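Local coordinates for protein 2''-aminoglycoside nucleotidyltransferase (Klebsiella pneumoniae, PDB 4WQK) that confers resistance to gentamicin, kanamycin and related aminoglycosides by transferring a nucleotide from a nucleoside triphosphate to their 2''-hydroxyl group, with magnesium as cofactor, at residues E99-A111 with R122-Y135. Numbering follows the deposited sequence. Where two conformers were deposited one is given.
Sequences EIAEAPQGSCPEA and RCNSWEAIIWDYFY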
# COMPACT_ATOMS: atom_id res chain seq x y z
N GLU A 99 -2.97 -1.23 -12.11
CA GLU A 99 -3.68 -0.13 -11.46
C GLU A 99 -4.64 -0.66 -10.42
O GLU A 99 -5.37 -1.60 -10.65
CB GLU A 99 -4.47 0.74 -12.45
CG GLU A 99 -3.60 1.52 -13.45
CD GLU A 99 -2.80 2.66 -12.81
OE1 GLU A 99 -3.11 3.07 -11.66
OE2 GLU A 99 -1.90 3.21 -13.51
N ILE A 100 -4.65 0.02 -9.29
CA ILE A 100 -5.69 -0.21 -8.28
C ILE A 100 -7.00 0.32 -8.84
O ILE A 100 -7.02 1.42 -9.38
CB ILE A 100 -5.29 0.51 -6.96
CG1 ILE A 100 -4.03 -0.13 -6.39
CG2 ILE A 100 -6.41 0.42 -5.93
CD1 ILE A 100 -3.44 0.67 -5.24
N ALA A 101 -8.07 -0.46 -8.72
CA ALA A 101 -9.41 -0.04 -9.21
C ALA A 101 -9.80 1.27 -8.59
O ALA A 101 -9.67 1.45 -7.38
CB ALA A 101 -10.47 -1.09 -8.90
N GLU A 102 -10.24 2.17 -9.46
CA GLU A 102 -10.79 3.48 -9.09
C GLU A 102 -9.71 4.48 -8.60
O GLU A 102 -10.03 5.63 -8.29
CB GLU A 102 -11.89 3.32 -8.00
CG GLU A 102 -13.03 2.33 -8.36
CD GLU A 102 -14.13 2.28 -7.29
OE1 GLU A 102 -14.31 1.22 -6.65
OE2 GLU A 102 -14.80 3.31 -7.08
N ALA A 103 -8.44 4.08 -8.57
CA ALA A 103 -7.37 4.97 -8.10
C ALA A 103 -6.87 5.87 -9.24
O ALA A 103 -7.09 5.58 -10.43
CB ALA A 103 -6.22 4.14 -7.53
N PRO A 104 -6.18 6.96 -8.90
CA PRO A 104 -5.57 7.80 -9.94
C PRO A 104 -4.55 7.01 -10.75
O PRO A 104 -3.83 6.17 -10.17
CB PRO A 104 -4.92 8.95 -9.17
CG PRO A 104 -5.67 8.98 -7.87
CD PRO A 104 -5.98 7.55 -7.56
N GLN A 105 -4.44 7.30 -12.05
CA GLN A 105 -3.45 6.60 -12.91
C GLN A 105 -2.05 6.74 -12.30
O GLN A 105 -1.71 7.79 -11.75
CB GLN A 105 -3.46 7.18 -14.31
CG GLN A 105 -2.45 6.49 -15.26
CD GLN A 105 -2.50 6.96 -16.72
OE1 GLN A 105 -3.05 8.02 -17.04
NE2 GLN A 105 -1.90 6.18 -17.60
N GLY A 106 -1.24 5.69 -12.42
CA GLY A 106 0.12 5.75 -11.89
C GLY A 106 0.21 5.15 -10.50
O GLY A 106 1.24 5.31 -9.81
N SER A 107 -0.82 4.44 -10.06
CA SER A 107 -0.87 3.94 -8.69
C SER A 107 0.21 2.90 -8.36
O SER A 107 0.57 2.76 -7.20
CB SER A 107 -2.27 3.36 -8.36
OG SER A 107 -2.62 2.28 -9.20
N CYS A 108 0.70 2.21 -9.40
CA CYS A 108 1.63 1.09 -9.19
C CYS A 108 2.83 1.30 -10.11
O CYS A 108 2.96 0.61 -11.11
CB CYS A 108 0.95 -0.26 -9.50
SG CYS A 108 -0.41 -0.65 -8.38
N PRO A 109 3.71 2.24 -9.79
CA PRO A 109 4.81 2.56 -10.74
C PRO A 109 5.80 1.40 -10.88
O PRO A 109 6.09 0.70 -9.89
CB PRO A 109 5.50 3.79 -10.10
CG PRO A 109 4.95 3.89 -8.71
CD PRO A 109 3.67 3.14 -8.62
N GLU A 110 6.34 1.23 -12.07
CA GLU A 110 7.27 0.10 -12.28
C GLU A 110 8.60 0.27 -11.56
O GLU A 110 9.18 -0.73 -11.13
CB GLU A 110 7.53 -0.15 -13.76
CG GLU A 110 8.15 0.98 -14.50
CD GLU A 110 9.69 0.95 -14.45
OE1 GLU A 110 10.27 -0.10 -14.13
OE2 GLU A 110 10.29 2.02 -14.71
N ALA A 111 9.09 1.50 -11.44
CA ALA A 111 10.38 1.66 -10.77
C ALA A 111 10.26 1.52 -9.26
O ALA A 111 9.21 1.80 -8.68
CB ALA A 111 11.00 2.99 -11.13
N ARG A 122 9.46 -1.35 -4.65
CA ARG A 122 8.28 -0.76 -5.28
C ARG A 122 7.27 -0.34 -4.21
O ARG A 122 7.00 -1.07 -3.27
CB ARG A 122 7.65 -1.75 -6.26
CG ARG A 122 8.51 -2.05 -7.51
CD ARG A 122 7.70 -2.82 -8.54
NE ARG A 122 8.42 -3.03 -9.81
CZ ARG A 122 9.04 -4.16 -10.13
NH1 ARG A 122 9.04 -5.21 -9.31
NH2 ARG A 122 9.62 -4.26 -11.33
N CYS A 123 6.64 0.80 -4.46
CA CYS A 123 5.59 1.24 -3.57
C CYS A 123 4.57 2.04 -4.33
O CYS A 123 4.85 2.64 -5.35
CB CYS A 123 6.19 2.04 -2.41
SG CYS A 123 7.51 3.20 -2.87
N ASN A 124 3.34 2.01 -3.80
CA ASN A 124 2.28 2.74 -4.47
C ASN A 124 2.62 4.24 -4.49
O ASN A 124 3.36 4.74 -3.62
CB ASN A 124 0.95 2.50 -3.76
CG ASN A 124 0.47 1.09 -3.96
OD1 ASN A 124 0.24 0.34 -3.01
ND2 ASN A 124 0.34 0.69 -5.23
N SER A 125 2.06 4.95 -5.44
CA SER A 125 2.34 6.37 -5.60
C SER A 125 1.77 7.21 -4.45
O SER A 125 0.85 6.78 -3.73
CB SER A 125 1.74 6.85 -6.91
OG SER A 125 0.31 6.79 -6.80
N TRP A 126 2.34 8.39 -4.25
CA TRP A 126 1.77 9.31 -3.27
C TRP A 126 0.30 9.56 -3.57
O TRP A 126 -0.50 9.62 -2.62
CB TRP A 126 2.51 10.66 -3.25
CG TRP A 126 3.87 10.65 -2.63
CD1 TRP A 126 5.04 11.00 -3.25
CD2 TRP A 126 4.19 10.39 -1.27
NE1 TRP A 126 6.08 10.93 -2.34
CE2 TRP A 126 5.57 10.55 -1.12
CE3 TRP A 126 3.45 10.01 -0.14
CZ2 TRP A 126 6.23 10.36 0.11
CZ3 TRP A 126 4.09 9.83 1.06
CH2 TRP A 126 5.48 9.96 1.17
N GLU A 127 -0.07 9.72 -4.84
CA GLU A 127 -1.48 10.01 -5.14
C GLU A 127 -2.38 8.85 -4.70
O GLU A 127 -3.47 9.09 -4.17
CB GLU A 127 -1.62 10.29 -6.65
CG GLU A 127 -0.98 11.58 -7.08
CD GLU A 127 0.55 11.46 -7.40
OE1 GLU A 127 1.28 10.46 -7.09
OE2 GLU A 127 1.06 12.44 -7.97
N ALA A 128 -1.94 7.61 -4.92
CA ALA A 128 -2.70 6.45 -4.47
C ALA A 128 -2.80 6.36 -2.97
O ALA A 128 -3.85 6.01 -2.42
CB ALA A 128 -2.08 5.14 -5.05
N ILE A 129 -1.69 6.66 -2.29
CA ILE A 129 -1.66 6.65 -0.83
C ILE A 129 -2.67 7.65 -0.28
O ILE A 129 -3.50 7.35 0.61
CB ILE A 129 -0.23 6.96 -0.34
CG1 ILE A 129 0.70 5.81 -0.71
CG2 ILE A 129 -0.19 7.25 1.17
CD1 ILE A 129 2.19 6.16 -0.52
N ILE A 130 -2.65 8.86 -0.83
CA ILE A 130 -3.52 9.92 -0.35
C ILE A 130 -4.99 9.65 -0.73
O ILE A 130 -5.90 9.88 0.08
CB ILE A 130 -3.02 11.27 -0.91
CG1 ILE A 130 -1.69 11.59 -0.24
CG2 ILE A 130 -4.04 12.39 -0.67
CD1 ILE A 130 -0.96 12.70 -0.89
N TRP A 131 -5.24 9.13 -1.93
CA TRP A 131 -6.57 8.75 -2.36
C TRP A 131 -7.26 7.83 -1.34
O TRP A 131 -8.45 7.99 -1.07
CB TRP A 131 -6.48 8.06 -3.71
CG TRP A 131 -7.74 7.86 -4.49
CD1 TRP A 131 -8.45 6.69 -4.63
CD2 TRP A 131 -8.41 8.83 -5.31
NE1 TRP A 131 -9.50 6.87 -5.49
CE2 TRP A 131 -9.53 8.19 -5.90
CE3 TRP A 131 -8.19 10.19 -5.59
CZ2 TRP A 131 -10.39 8.85 -6.77
CZ3 TRP A 131 -9.04 10.84 -6.43
CH2 TRP A 131 -10.13 10.17 -7.04
N ASP A 132 -6.52 6.86 -0.80
CA ASP A 132 -7.14 5.95 0.18
C ASP A 132 -7.57 6.66 1.44
O ASP A 132 -8.54 6.26 2.09
CB ASP A 132 -6.19 4.82 0.55
CG ASP A 132 -6.57 3.52 -0.13
OD1 ASP A 132 -7.65 3.49 -0.76
OD2 ASP A 132 -5.79 2.56 -0.06
N TYR A 133 -6.84 7.70 1.85
CA TYR A 133 -7.30 8.48 2.99
C TYR A 133 -8.63 9.19 2.70
O TYR A 133 -9.40 9.45 3.60
CB TYR A 133 -6.28 9.55 3.42
CG TYR A 133 -5.11 8.98 4.17
CD1 TYR A 133 -5.19 8.70 5.53
CD2 TYR A 133 -3.91 8.74 3.52
CE1 TYR A 133 -4.07 8.16 6.21
CE2 TYR A 133 -2.81 8.22 4.18
CZ TYR A 133 -2.89 7.94 5.51
OH TYR A 133 -1.77 7.41 6.12
N PHE A 134 -8.90 9.51 1.44
CA PHE A 134 -10.16 10.14 1.11
C PHE A 134 -11.33 9.18 1.36
O PHE A 134 -12.38 9.59 1.87
CB PHE A 134 -10.18 10.65 -0.34
CG PHE A 134 -9.12 11.70 -0.63
CD1 PHE A 134 -8.59 12.50 0.38
CD2 PHE A 134 -8.70 11.89 -1.94
CE1 PHE A 134 -7.62 13.48 0.08
CE2 PHE A 134 -7.73 12.87 -2.24
CZ PHE A 134 -7.22 13.66 -1.23
N TYR A 135 -11.15 7.90 1.02
CA TYR A 135 -12.19 6.92 1.38
C TYR A 135 -12.38 6.84 2.88
O TYR A 135 -13.52 6.76 3.37
CB TYR A 135 -11.86 5.53 0.85
CG TYR A 135 -11.86 5.37 -0.64
CD1 TYR A 135 -13.03 5.52 -1.39
CD2 TYR A 135 -10.69 5.04 -1.29
CE1 TYR A 135 -13.01 5.32 -2.79
CE2 TYR A 135 -10.65 4.84 -2.65
CZ TYR A 135 -11.81 5.02 -3.40
OH TYR A 135 -11.76 4.82 -4.79
O HOH W 1 -9.47 3.51 -5.65
O HOH W 2 -1.21 7.62 -8.94
O HOH W 3 9.66 -3.18 -13.98
O HOH W 4 7.63 2.23 -6.70
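Pro104 lies over one face of the Trp131 indole, a CH-pi contact in which its CD sits 3.6 Å from the centroid of the five-membered ring while Pro104 CG lies just beyond the rim of the indole, 3.6 Å from Trp131 CE3. With CG anti to the backbone N (chi1 -166°), Trp131 swings its indole off helix 126-139 to meet the loop that follows strand 98-99, in the C-terminal domain of this nucleotidyltransferase fold. Ala103 CA shares that ring face, and Phe172 of helix 162-176 meets the indole edge-to-face. Further along the helix, water 1 links Tyr135 OH to the carbonyl of Ala101, a kanamycin-binding residue on the type II turn 100-103; Tyr176 also bonds to Tyr135 OH.

At the helix start, Ser125 is the N-cap, its OG accepting from Ala128 N at 3.0 Å. The carbonyl of Ser107 is gripped from opposite faces of its plane: Asn124 ND2 donates to Ser107 O at 2.9 Å, nearly straight at 167°, and Ser125 N donates to the same oxygen at 3.2 Å. Thr49 holds the other end of the Asn124 amide, which fixes its flip. On the loop side, Glu99 spans the backbone N-H groups of Gly106 and Ser107 with its two carboxylate oxygens, and Ser107 OG donates to OE1 while accepting from Ile100 N. Ser107 CB rests 3.8 Å from Ala128 CB.

At the far end Arg122 runs extended to NE, which donates to Glu110 O at 2.8 Å, and water 3 joins Arg122 NH2 to Glu110 OE1.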